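Local coordinates for protein glycerophosphodiester phosphodiesterase (Parabacteroides distasonis, PDB 3NO3) that belongs to the glycerophosphodiester phosphodiesterase family, has a TIM-barrel fold and carries a bound magnesium ion, at residues 168-179 against 195-204; 179-189 against 209-218. All coordinates share one frame; numbering follows the deposited sequence. Where two conformers were deposited one is given.

Contact 1. Residues 168-179 against 195-204; sequences KELGFTGLDYHY and LGMTSNVWTV
The edge of the His178 ring meets the indole face of Trp202 where strands 174-178 and 198-202 reach their C-terminal ends, a T-shaped pair with planes at 61°. His178 CB sits over the six-membered ring, 3.9 Å from its centroid. Trp202 also donates through NE1 to Asp176 O (2.9 Å), which lies in the indole plane although the nitrogen stands above the carbonyl plane; bond and stack together fix the ring's rotation. A chi1 of 57°, placing CG between the backbone N and carbonyl carbon, swings the indole across the neighbouring strand. These are adjacent parallel strands of the TIM barrel, laddered from Thr198 N to Thr173 O (3.0 Å) as far as Tyr179 N to Trp202 O. On the face shared with Trp202, the Asp176 carboxylate and Asn200 amide lie stacked, their planes 10° apart, without a hydrogen bond; Asn200 OD1 is instead bonded to Thr222. Buried selenomethionine Met197 packs closely on Phe172 at the other end. The more exposed side, beside Gly196, is looser: in the conformer given, and so less certainly, the bent chain of Lys168 runs past Leu195 and brings NZ to Leu195 O (2.7 Å), nearly along the C=O axis.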
loop_
_atom_site.group_PDB
_atom_site.type_symbol
_atom_site.label_atom_id
_atom_site.label_comp_id
_atom_site.label_asym_id
_atom_site.label_seq_id
_atom_site.Cartn_x
_atom_site.Cartn_y
_atom_site.Cartn_z
ATOM N N LYS A 168 12.649 -11.212 -8.113
ATOM C CA LYS A 168 12.007 -11.944 -9.207
ATOM C C LYS A 168 12.093 -13.440 -8.957
ATOM O O LYS A 168 11.123 -14.129 -9.169
ATOM C CB LYS A 168 12.644 -11.589 -10.558
ATOM C CG LYS A 168 11.926 -12.154 -11.791
ATOM C CD LYS A 168 10.535 -11.657 -11.935
ATOM C CE LYS A 168 9.923 -12.234 -13.177
ATOM N NZ LYS A 168 9.111 -11.230 -13.872
ATOM N N GLU A 169 13.252 -13.900 -8.479
ATOM C CA GLU A 169 13.477 -15.331 -8.200
ATOM C C GLU A 169 12.506 -15.887 -7.141
ATOM O O GLU A 169 12.087 -17.057 -7.212
ATOM C CB GLU A 169 14.922 -15.578 -7.773
ATOM C CG GLU A 169 15.303 -17.085 -7.766
ATOM C CD GLU A 169 16.776 -17.325 -7.505
ATOM O OE1 GLU A 169 17.543 -16.331 -7.320
ATOM O OE2 GLU A 169 17.166 -18.512 -7.481
ATOM N N LEU A 170 12.150 -15.048 -6.173
ATOM C CA LEU A 170 11.168 -15.376 -5.109
ATOM C C LEU A 170 9.691 -15.284 -5.557
ATOM O O LEU A 170 8.805 -15.670 -4.788
ATOM C CB LEU A 170 11.424 -14.530 -3.829
ATOM C CG LEU A 170 12.761 -14.889 -3.102
ATOM C CD1 LEU A 170 13.191 -13.839 -2.071
ATOM C CD2 LEU A 170 12.715 -16.254 -2.415
ATOM N N GLY A 171 9.427 -14.841 -6.794
ATOM C CA GLY A 171 8.051 -14.680 -7.296
ATOM C C GLY A 171 7.411 -13.334 -7.021
ATOM O O GLY A 171 6.212 -13.169 -7.226
ATOM N N PHE A 172 8.188 -12.334 -6.630
ATOM C CA PHE A 172 7.628 -10.987 -6.506
ATOM C C PHE A 172 7.327 -10.436 -7.879
ATOM O O PHE A 172 7.999 -10.809 -8.859
ATOM C CB PHE A 172 8.605 -10.046 -5.806
ATOM C CG PHE A 172 8.695 -10.234 -4.302
ATOM C CD1 PHE A 172 9.531 -11.181 -3.735
ATOM C CD2 PHE A 172 7.900 -9.461 -3.453
ATOM C CE1 PHE A 172 9.598 -11.334 -2.341
ATOM C CE2 PHE A 172 7.971 -9.622 -2.094
ATOM C CZ PHE A 172 8.821 -10.536 -1.538
ATOM N N THR A 173 6.324 -9.566 -7.957
ATOM C CA THR A 173 6.010 -8.853 -9.169
ATOM C C THR A 173 6.498 -7.387 -9.135
ATOM O O THR A 173 6.388 -6.712 -10.146
ATOM C CB THR A 173 4.500 -8.867 -9.473
ATOM O OG1 THR A 173 3.837 -8.073 -8.497
ATOM C CG2 THR A 173 3.970 -10.286 -9.459
ATOM N N GLY A 174 7.039 -6.915 -8.011
ATOM C CA GLY A 174 7.600 -5.584 -7.938
ATOM C C GLY A 174 8.391 -5.281 -6.671
ATOM O O GLY A 174 8.474 -6.110 -5.784
ATOM N N LEU A 175 9.055 -4.130 -6.657
ATOM C CA LEU A 175 9.600 -3.538 -5.459
ATOM C C LEU A 175 8.830 -2.262 -5.160
ATOM O O LEU A 175 8.276 -1.622 -6.063
ATOM C CB LEU A 175 11.099 -3.230 -5.602
ATOM C CG LEU A 175 11.691 -2.243 -6.596
ATOM C CD1 LEU A 175 11.514 -0.786 -6.219
ATOM C CD2 LEU A 175 13.224 -2.611 -6.771
ATOM N N ASP A 176 8.822 -1.914 -3.881
ATOM C CA ASP A 176 8.207 -0.701 -3.352
ATOM C C ASP A 176 9.141 -0.192 -2.246
ATOM O O ASP A 176 9.005 -0.563 -1.088
ATOM C CB ASP A 176 6.799 -1.035 -2.860
ATOM C CG ASP A 176 6.009 0.149 -2.472
ATOM O OD1 ASP A 176 6.443 1.306 -2.635
ATOM O OD2 ASP A 176 4.860 -0.070 -2.088
ATOM N N TYR A 177 10.145 0.587 -2.631
ATOM C CA TYR A 177 11.303 0.837 -1.783
ATOM C C TYR A 177 11.416 2.321 -1.415
ATOM O O TYR A 177 10.960 3.191 -2.161
ATOM C CB TYR A 177 12.563 0.375 -2.496
ATOM C CG TYR A 177 12.874 -1.123 -2.507
ATOM C CD1 TYR A 177 12.054 -2.099 -1.873
ATOM C CD2 TYR A 177 14.064 -1.569 -3.092
ATOM C CE1 TYR A 177 12.403 -3.414 -1.872
ATOM C CE2 TYR A 177 14.428 -2.918 -3.059
ATOM C CZ TYR A 177 13.597 -3.826 -2.436
ATOM O OH TYR A 177 13.949 -5.120 -2.387
ATOM N N HIS A 178 12.027 2.593 -0.262
ATOM C CA HIS A 178 12.264 3.971 0.189
ATOM C C HIS A 178 13.109 4.715 -0.843
ATOM O O HIS A 178 13.989 4.139 -1.452
ATOM C CB HIS A 178 12.929 3.987 1.576
ATOM C CG HIS A 178 13.066 5.354 2.177
ATOM N ND1 HIS A 178 14.289 5.966 2.334
ATOM C CD2 HIS A 178 12.145 6.218 2.665
ATOM C CE1 HIS A 178 14.111 7.156 2.890
ATOM N NE2 HIS A 178 12.820 7.326 3.112
ATOM N N TYR A 179 12.817 5.988 -1.070
ATOM C CA TYR A 179 13.537 6.725 -2.093
ATOM C C TYR A 179 15.065 6.675 -1.981
ATOM O O TYR A 179 15.736 6.616 -3.001
ATOM C CB TYR A 179 13.021 8.175 -2.237
ATOM C CG TYR A 179 13.212 9.078 -1.055
ATOM C CD1 TYR A 179 14.392 9.786 -0.874
ATOM C CD2 TYR A 179 12.171 9.309 -0.156
ATOM C CE1 TYR A 179 14.544 10.685 0.222
ATOM C CE2 TYR A 179 12.318 10.188 0.921
ATOM C CZ TYR A 179 13.508 10.854 1.110
ATOM O OH TYR A 179 13.644 11.702 2.180
ATOM N N LEU A 195 13.289 -7.042 -16.047
ATOM C CA LEU A 195 12.703 -8.233 -15.421
ATOM C C LEU A 195 11.169 -8.374 -15.502
ATOM O O LEU A 195 10.634 -9.372 -15.023
ATOM C CB LEU A 195 13.187 -8.338 -13.961
ATOM C CG LEU A 195 14.633 -8.800 -13.750
ATOM C CD1 LEU A 195 15.131 -8.339 -12.363
ATOM C CD2 LEU A 195 14.713 -10.331 -13.910
ATOM N N GLY A 196 10.466 -7.442 -16.142
ATOM C CA GLY A 196 9.013 -7.494 -16.198
ATOM C C GLY A 196 8.309 -7.262 -14.854
ATOM O O GLY A 196 7.209 -7.773 -14.647
HETATM N N MSE A 197 8.941 -6.494 -13.966
HETATM C CA MSE A 197 8.412 -6.165 -12.641
HETATM C C MSE A 197 8.109 -4.683 -12.609
HETATM O O MSE A 197 8.631 -3.949 -13.408
HETATM C CB MSE A 197 9.443 -6.401 -11.525
HETATM C CG MSE A 197 10.429 -7.457 -11.769
HETATM SE SE MSE A 197 11.648 -7.637 -10.309
HETATM C CE MSE A 197 10.319 -8.442 -9.122
ATOM N N THR A 198 7.316 -4.265 -11.639
ATOM C CA THR A 198 7.078 -2.833 -11.357
ATOM C C THR A 198 8.010 -2.237 -10.268
ATOM O O THR A 198 8.512 -2.948 -9.378
ATOM C CB THR A 198 5.625 -2.546 -11.012
ATOM O OG1 THR A 198 5.265 -3.211 -9.789
ATOM C CG2 THR A 198 4.758 -2.988 -12.172
ATOM N N SER A 199 8.235 -0.931 -10.370
ATOM C CA SER A 199 8.998 -0.189 -9.368
ATOM C C SER A 199 8.059 0.844 -8.740
ATOM O O SER A 199 7.337 1.526 -9.457
ATOM C CB SER A 199 10.210 0.475 -10.012
ATOM O OG SER A 199 9.839 1.290 -11.084
ATOM N N ASN A 200 8.059 0.927 -7.418
ATOM C CA ASN A 200 7.234 1.894 -6.642
ATOM C C ASN A 200 8.196 2.518 -5.625
ATOM O O ASN A 200 9.172 1.858 -5.203
ATOM C CB ASN A 200 6.064 1.132 -6.015
ATOM C CG ASN A 200 5.023 2.005 -5.284
ATOM O OD1 ASN A 200 5.126 3.239 -5.140
ATOM N ND2 ASN A 200 3.982 1.313 -4.826
ATOM N N VAL A 201 7.987 3.807 -5.312
ATOM C CA VAL A 201 8.857 4.509 -4.385
ATOM C C VAL A 201 8.012 5.245 -3.331
ATOM O O VAL A 201 6.976 5.801 -3.664
ATOM C CB VAL A 201 9.833 5.469 -5.128
ATOM C CG1 VAL A 201 9.088 6.595 -5.913
ATOM C CG2 VAL A 201 10.865 6.034 -4.158
ATOM N N TRP A 202 8.463 5.217 -2.072
ATOM C CA TRP A 202 7.722 5.840 -0.947
ATOM C C TRP A 202 8.656 6.654 -0.032
ATOM O O TRP A 202 9.867 6.434 -0.082
ATOM C CB TRP A 202 6.988 4.773 -0.107
ATOM C CG TRP A 202 7.857 3.688 0.472
ATOM C CD1 TRP A 202 8.146 2.485 -0.092
ATOM C CD2 TRP A 202 8.530 3.700 1.743
ATOM N NE1 TRP A 202 8.975 1.766 0.706
ATOM C CE2 TRP A 202 9.218 2.475 1.855
ATOM C CE3 TRP A 202 8.601 4.622 2.807
ATOM C CZ2 TRP A 202 10.003 2.143 2.981
ATOM C CZ3 TRP A 202 9.371 4.286 3.936
ATOM C CH2 TRP A 202 10.076 3.067 4.003
ATOM N N THR A 203 8.164 7.616 0.769
ATOM C CA THR A 203 6.904 8.328 0.616
ATOM C C THR A 203 7.412 9.661 0.092
ATOM O O THR A 203 8.149 10.324 0.799
ATOM C CB THR A 203 6.154 8.395 1.952
ATOM O OG1 THR A 203 5.728 7.060 2.276
ATOM C CG2 THR A 203 4.917 9.249 1.854
ATOM N N VAL A 204 7.137 9.989 -1.173
ATOM C CA VAL A 204 7.840 11.114 -1.835
ATOM C C VAL A 204 6.957 12.336 -1.916
ATOM O O VAL A 204 5.967 12.300 -2.640
ATOM C CB VAL A 204 8.333 10.723 -3.228
ATOM C CG1 VAL A 204 9.046 11.929 -3.869
ATOM C CG2 VAL A 204 9.293 9.540 -3.088
HETATM O O HOH W 1 6.012 -2.059 -7.381
#

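Contact 2. Residues 179-189 against 209-218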
loop_
_atom_site.group_PDB
_atom_site.type_symbol
_atom_site.label_atom_id
_atom_site.label_comp_id
_atom_site.label_asym_id
_atom_site.label_seq_id
_atom_site.Cartn_x
_atom_site.Cartn_y
_atom_site.Cartn_z
ATOM N N TYR A 179 12.817 5.988 -1.070
ATOM C CA TYR A 179 13.537 6.725 -2.093
ATOM C C TYR A 179 15.065 6.675 -1.981
ATOM O O TYR A 179 15.736 6.616 -3.001
ATOM C CB TYR A 179 13.021 8.175 -2.237
ATOM C CG TYR A 179 13.212 9.078 -1.055
ATOM C CD1 TYR A 179 14.392 9.786 -0.874
ATOM C CD2 TYR A 179 12.171 9.309 -0.156
ATOM C CE1 TYR A 179 14.544 10.685 0.222
ATOM C CE2 TYR A 179 12.318 10.188 0.921
ATOM C CZ TYR A 179 13.508 10.854 1.110
ATOM O OH TYR A 179 13.644 11.702 2.180
ATOM N N LYS A 180 15.605 6.658 -0.770
ATOM C CA LYS A 180 17.068 6.608 -0.592
ATOM C C LYS A 180 17.701 5.323 -1.057
ATOM O O LYS A 180 18.856 5.335 -1.533
ATOM C CB LYS A 180 17.463 6.904 0.853
ATOM C CG LYS A 180 17.166 8.356 1.220
ATOM C CD LYS A 180 17.668 8.742 2.618
ATOM C CE LYS A 180 17.735 10.262 2.787
ATOM N NZ LYS A 180 16.971 10.646 3.984
ATOM N N VAL A 181 16.946 4.227 -0.969
ATOM C CA VAL A 181 17.399 2.956 -1.530
ATOM C C VAL A 181 17.569 3.083 -3.054
ATOM O O VAL A 181 18.590 2.637 -3.595
ATOM C CB VAL A 181 16.446 1.783 -1.183
ATOM C CG1 VAL A 181 16.887 0.499 -1.871
ATOM C CG2 VAL A 181 16.368 1.572 0.367
ATOM N N LEU A 182 16.606 3.711 -3.720
ATOM C CA LEU A 182 16.663 3.859 -5.174
ATOM C C LEU A 182 17.712 4.865 -5.593
ATOM O O LEU A 182 18.365 4.662 -6.620
ATOM C CB LEU A 182 15.282 4.176 -5.767
ATOM C CG LEU A 182 14.230 3.090 -5.516
ATOM C CD1 LEU A 182 12.940 3.467 -6.141
ATOM C CD2 LEU A 182 14.680 1.688 -6.008
ATOM N N GLN A 183 17.929 5.901 -4.781
ATOM C CA GLN A 183 19.096 6.796 -4.981
ATOM C C GLN A 183 20.427 6.076 -4.803
ATOM O O GLN A 183 21.332 6.267 -5.612
ATOM C CB GLN A 183 19.050 7.984 -4.039
ATOM C CG GLN A 183 17.913 8.950 -4.338
ATOM C CD GLN A 183 17.751 10.041 -3.276
ATOM O OE1 GLN A 183 17.985 9.811 -2.095
ATOM N NE2 GLN A 183 17.354 11.237 -3.709
ATOM N N SER A 184 20.541 5.253 -3.765
ATOM C CA SER A 184 21.738 4.420 -3.531
ATOM C C SER A 184 21.983 3.313 -4.555
ATOM O O SER A 184 23.121 2.920 -4.725
ATOM C CB SER A 184 21.675 3.749 -2.160
ATOM O OG SER A 184 21.701 4.728 -1.149
ATOM N N HIS A 185 20.921 2.785 -5.165
ATOM C CA HIS A 185 20.985 1.728 -6.191
ATOM C C HIS A 185 20.272 2.246 -7.445
ATOM O O HIS A 185 19.143 1.799 -7.756
ATOM C CB HIS A 185 20.324 0.437 -5.699
ATOM C CG HIS A 185 21.035 -0.202 -4.551
ATOM N ND1 HIS A 185 20.718 0.072 -3.234
ATOM C CD2 HIS A 185 22.065 -1.083 -4.521
ATOM C CE1 HIS A 185 21.514 -0.633 -2.445
ATOM N NE2 HIS A 185 22.348 -1.330 -3.199
ATOM N N PRO A 186 20.924 3.209 -8.173
ATOM C CA PRO A 186 20.236 3.901 -9.281
ATOM C C PRO A 186 19.893 3.047 -10.511
ATOM O O PRO A 186 19.103 3.522 -11.314
ATOM C CB PRO A 186 21.200 5.056 -9.657
ATOM C CG PRO A 186 22.551 4.575 -9.196
ATOM C CD PRO A 186 22.305 3.712 -7.988
ATOM N N ASP A 187 20.449 1.830 -10.636
ATOM C CA ASP A 187 20.095 0.893 -11.719
ATOM C C ASP A 187 18.946 -0.051 -11.410
ATOM O O ASP A 187 18.500 -0.757 -12.312
ATOM C CB ASP A 187 21.303 0.042 -12.159
ATOM C CG ASP A 187 22.375 0.861 -12.899
ATOM O OD1 ASP A 187 22.236 2.113 -13.090
ATOM O OD2 ASP A 187 23.362 0.213 -13.311
ATOM N N TRP A 188 18.467 -0.100 -10.164
ATOM C CA TRP A 188 17.386 -1.032 -9.840
ATOM C C TRP A 188 16.061 -0.751 -10.576
ATOM O O TRP A 188 15.340 -1.697 -10.906
ATOM C CB TRP A 188 17.211 -1.137 -8.326
ATOM C CG TRP A 188 18.242 -1.969 -7.631
ATOM C CD1 TRP A 188 19.262 -2.714 -8.196
ATOM C CD2 TRP A 188 18.292 -2.232 -6.233
ATOM N NE1 TRP A 188 19.948 -3.385 -7.224
ATOM C CE2 TRP A 188 19.375 -3.113 -6.008
ATOM C CE3 TRP A 188 17.539 -1.795 -5.139
ATOM C CZ2 TRP A 188 19.725 -3.563 -4.731
ATOM C CZ3 TRP A 188 17.884 -2.255 -3.859
ATOM C CH2 TRP A 188 18.965 -3.146 -3.673
ATOM N N VAL A 189 15.737 0.510 -10.862
ATOM C CA VAL A 189 14.487 0.782 -11.593
ATOM C C VAL A 189 14.508 0.186 -13.016
ATOM O O VAL A 189 13.576 -0.518 -13.411
ATOM C CB VAL A 189 14.139 2.305 -11.557
ATOM C CG1 VAL A 189 12.956 2.634 -12.453
ATOM C CG2 VAL A 189 13.801 2.674 -10.127
ATOM N N LEU A 209 12.313 15.905 -5.748
ATOM C CA LEU A 209 12.373 14.439 -5.630
ATOM C C LEU A 209 11.334 13.695 -6.506
ATOM O O LEU A 209 11.680 12.689 -7.162
ATOM C CB LEU A 209 12.285 14.021 -4.149
ATOM C CG LEU A 209 12.625 12.564 -3.762
ATOM C CD1 LEU A 209 14.089 12.138 -4.149
ATOM C CD2 LEU A 209 12.368 12.370 -2.275
HETATM N N MSE A 210 10.082 14.173 -6.538
HETATM C CA MSE A 210 9.062 13.623 -7.479
HETATM C C MSE A 210 9.592 13.630 -8.929
HETATM O O MSE A 210 9.564 12.611 -9.629
HETATM C CB MSE A 210 7.745 14.417 -7.420
HETATM C CG MSE A 210 6.926 14.244 -6.102
HETATM SE SE MSE A 210 5.443 15.462 -6.169
HETATM C CE MSE A 210 4.641 15.124 -4.399
ATOM N N GLU A 211 10.117 14.780 -9.345
ATOM C CA GLU A 211 10.744 14.908 -10.671
ATOM C C GLU A 211 11.890 13.951 -10.889
ATOM O O GLU A 211 11.920 13.317 -11.932
ATOM C CB GLU A 211 11.190 16.350 -10.976
ATOM C CG GLU A 211 10.009 17.296 -11.005
ATOM C CD GLU A 211 9.964 18.189 -12.222
ATOM O OE1 GLU A 211 9.636 17.698 -13.346
ATOM O OE2 GLU A 211 10.239 19.394 -12.023
ATOM N N GLU A 212 12.770 13.822 -9.894
ATOM C CA GLU A 212 13.899 12.858 -9.912
ATOM C C GLU A 212 13.414 11.423 -10.132
ATOM O O GLU A 212 13.938 10.692 -10.976
ATOM C CB GLU A 212 14.720 12.936 -8.603
ATOM C CG GLU A 212 16.064 12.153 -8.555
ATOM C CD GLU A 212 16.837 12.440 -7.277
ATOM O OE1 GLU A 212 17.158 13.615 -7.024
ATOM O OE2 GLU A 212 17.138 11.519 -6.520
HETATM N N MSE A 213 12.391 11.020 -9.382
HETATM C CA MSE A 213 11.830 9.651 -9.491
HETATM C C MSE A 213 11.081 9.401 -10.819
HETATM O O MSE A 213 11.164 8.303 -11.374
HETATM C CB MSE A 213 10.937 9.342 -8.267
HETATM C CG MSE A 213 11.690 9.360 -6.931
HETATM SE SE MSE A 213 13.066 8.035 -6.835
HETATM C CE MSE A 213 14.667 9.082 -7.226
ATOM N N ILE A 214 10.368 10.409 -11.321
ATOM C CA ILE A 214 9.684 10.322 -12.610
ATOM C C ILE A 214 10.733 10.204 -13.735
ATOM O O ILE A 214 10.617 9.305 -14.563
ATOM C CB ILE A 214 8.733 11.523 -12.878
ATOM C CG1 ILE A 214 7.545 11.511 -11.930
ATOM C CG2 ILE A 214 8.178 11.473 -14.309
ATOM C CD1 ILE A 214 6.826 12.863 -11.877
ATOM N N ASP A 215 11.776 11.042 -13.684
ATOM C CA ASP A 215 12.953 10.935 -14.599
ATOM C C ASP A 215 13.613 9.552 -14.573
ATOM O O ASP A 215 13.947 9.012 -15.610
ATOM C CB ASP A 215 14.029 11.980 -14.256
ATOM C CG ASP A 215 13.655 13.418 -14.665
ATOM O OD1 ASP A 215 12.792 13.634 -15.547
ATOM O OD2 ASP A 215 14.262 14.343 -14.079
HETATM N N MSE A 216 13.758 8.971 -13.389
HETATM C CA MSE A 216 14.292 7.599 -13.240
HETATM C C MSE A 216 13.373 6.514 -13.848
HETATM O O MSE A 216 13.831 5.413 -14.154
HETATM C CB MSE A 216 14.569 7.311 -11.747
HETATM C CG MSE A 216 15.405 6.088 -11.452
HETATM SE SE MSE A 216 15.756 5.889 -9.568
HETATM C CE MSE A 216 17.057 7.362 -9.409
ATOM N N GLY A 217 12.086 6.816 -13.987
ATOM C CA GLY A 217 11.113 5.950 -14.643
ATOM C C GLY A 217 10.346 4.995 -13.734
ATOM O O GLY A 217 9.913 3.940 -14.207
ATOM N N VAL A 218 10.196 5.317 -12.443
ATOM C CA VAL A 218 9.381 4.504 -11.528
ATOM C C VAL A 218 7.947 4.339 -12.039
ATOM O O VAL A 218 7.349 5.281 -12.529
ATOM C CB VAL A 218 9.314 5.053 -10.055
ATOM C CG1 VAL A 218 10.693 5.010 -9.408
ATOM C CG2 VAL A 218 8.715 6.520 -9.986
#
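Gln183 NE2 gives the one hydrogen bond between the two segments, to Glu212 OE2 at 2.8 Å in the glutamate conformer given. It is nearly straight, 170° at the hydrogen, and meets OE2 on its syn side, somewhat out of the carboxylate plane, while OE2 lies in the amide plane. Both chains are extended beyond CG and cross at about a right angle. Leu209 CD1 lies 3.4 Å from the same NE2, while its other methyl, CD2, sits over the face of the Tyr179 ring in a CH-pi contact, 3.5 Å from the centroid. Leu209 CG is anti to the backbone N (chi1 -167°), which carries this fork toward the ring. Farther along, the contact is mainly apolar. The selenium of Met216 touches both Leu182 CB (4.2 Å) and Val189 CG2 (3.8 Å), and Val189 CG2 also meets Val218 CG1 at 4.0 Å. Val189 CG1 approaches Met216 O at 3.4 Å, just before Gly217 ends the helix in a Schellman motif. The two helices lie side by side on the outside of the barrel, the axes of 179-184 and 209-216 at 52°, with Leu182 and Met213 both resting on Val201 of strand 198-202 and helix 226-236 flanking the second helix through Met210.

From the N terminus, the chain first runs through the barrel strands up to 155-157, enters contact 1 at the end of helix 164-169 and continues into strand 174-178. Helices 179-184 and 188-194 follow, and contact 1 closes when strand 198-202 pairs with the earlier strand, completing a right-handed beta-alpha-beta crossover. Contact 2 opens at Tyr179, where the first segment of contact 1 ends, and closes beyond its second, on helix 207-216, so the two contacts cross rather than nest. Contact 1 joins neighbouring staves of the barrel; contact 2 joins the helices that cover them. They touch directly: Tyr177 CE2 packs 3.6 Å from Trp188 CZ3, and Ser199 OG lies 3.3 Å from Val218 CA.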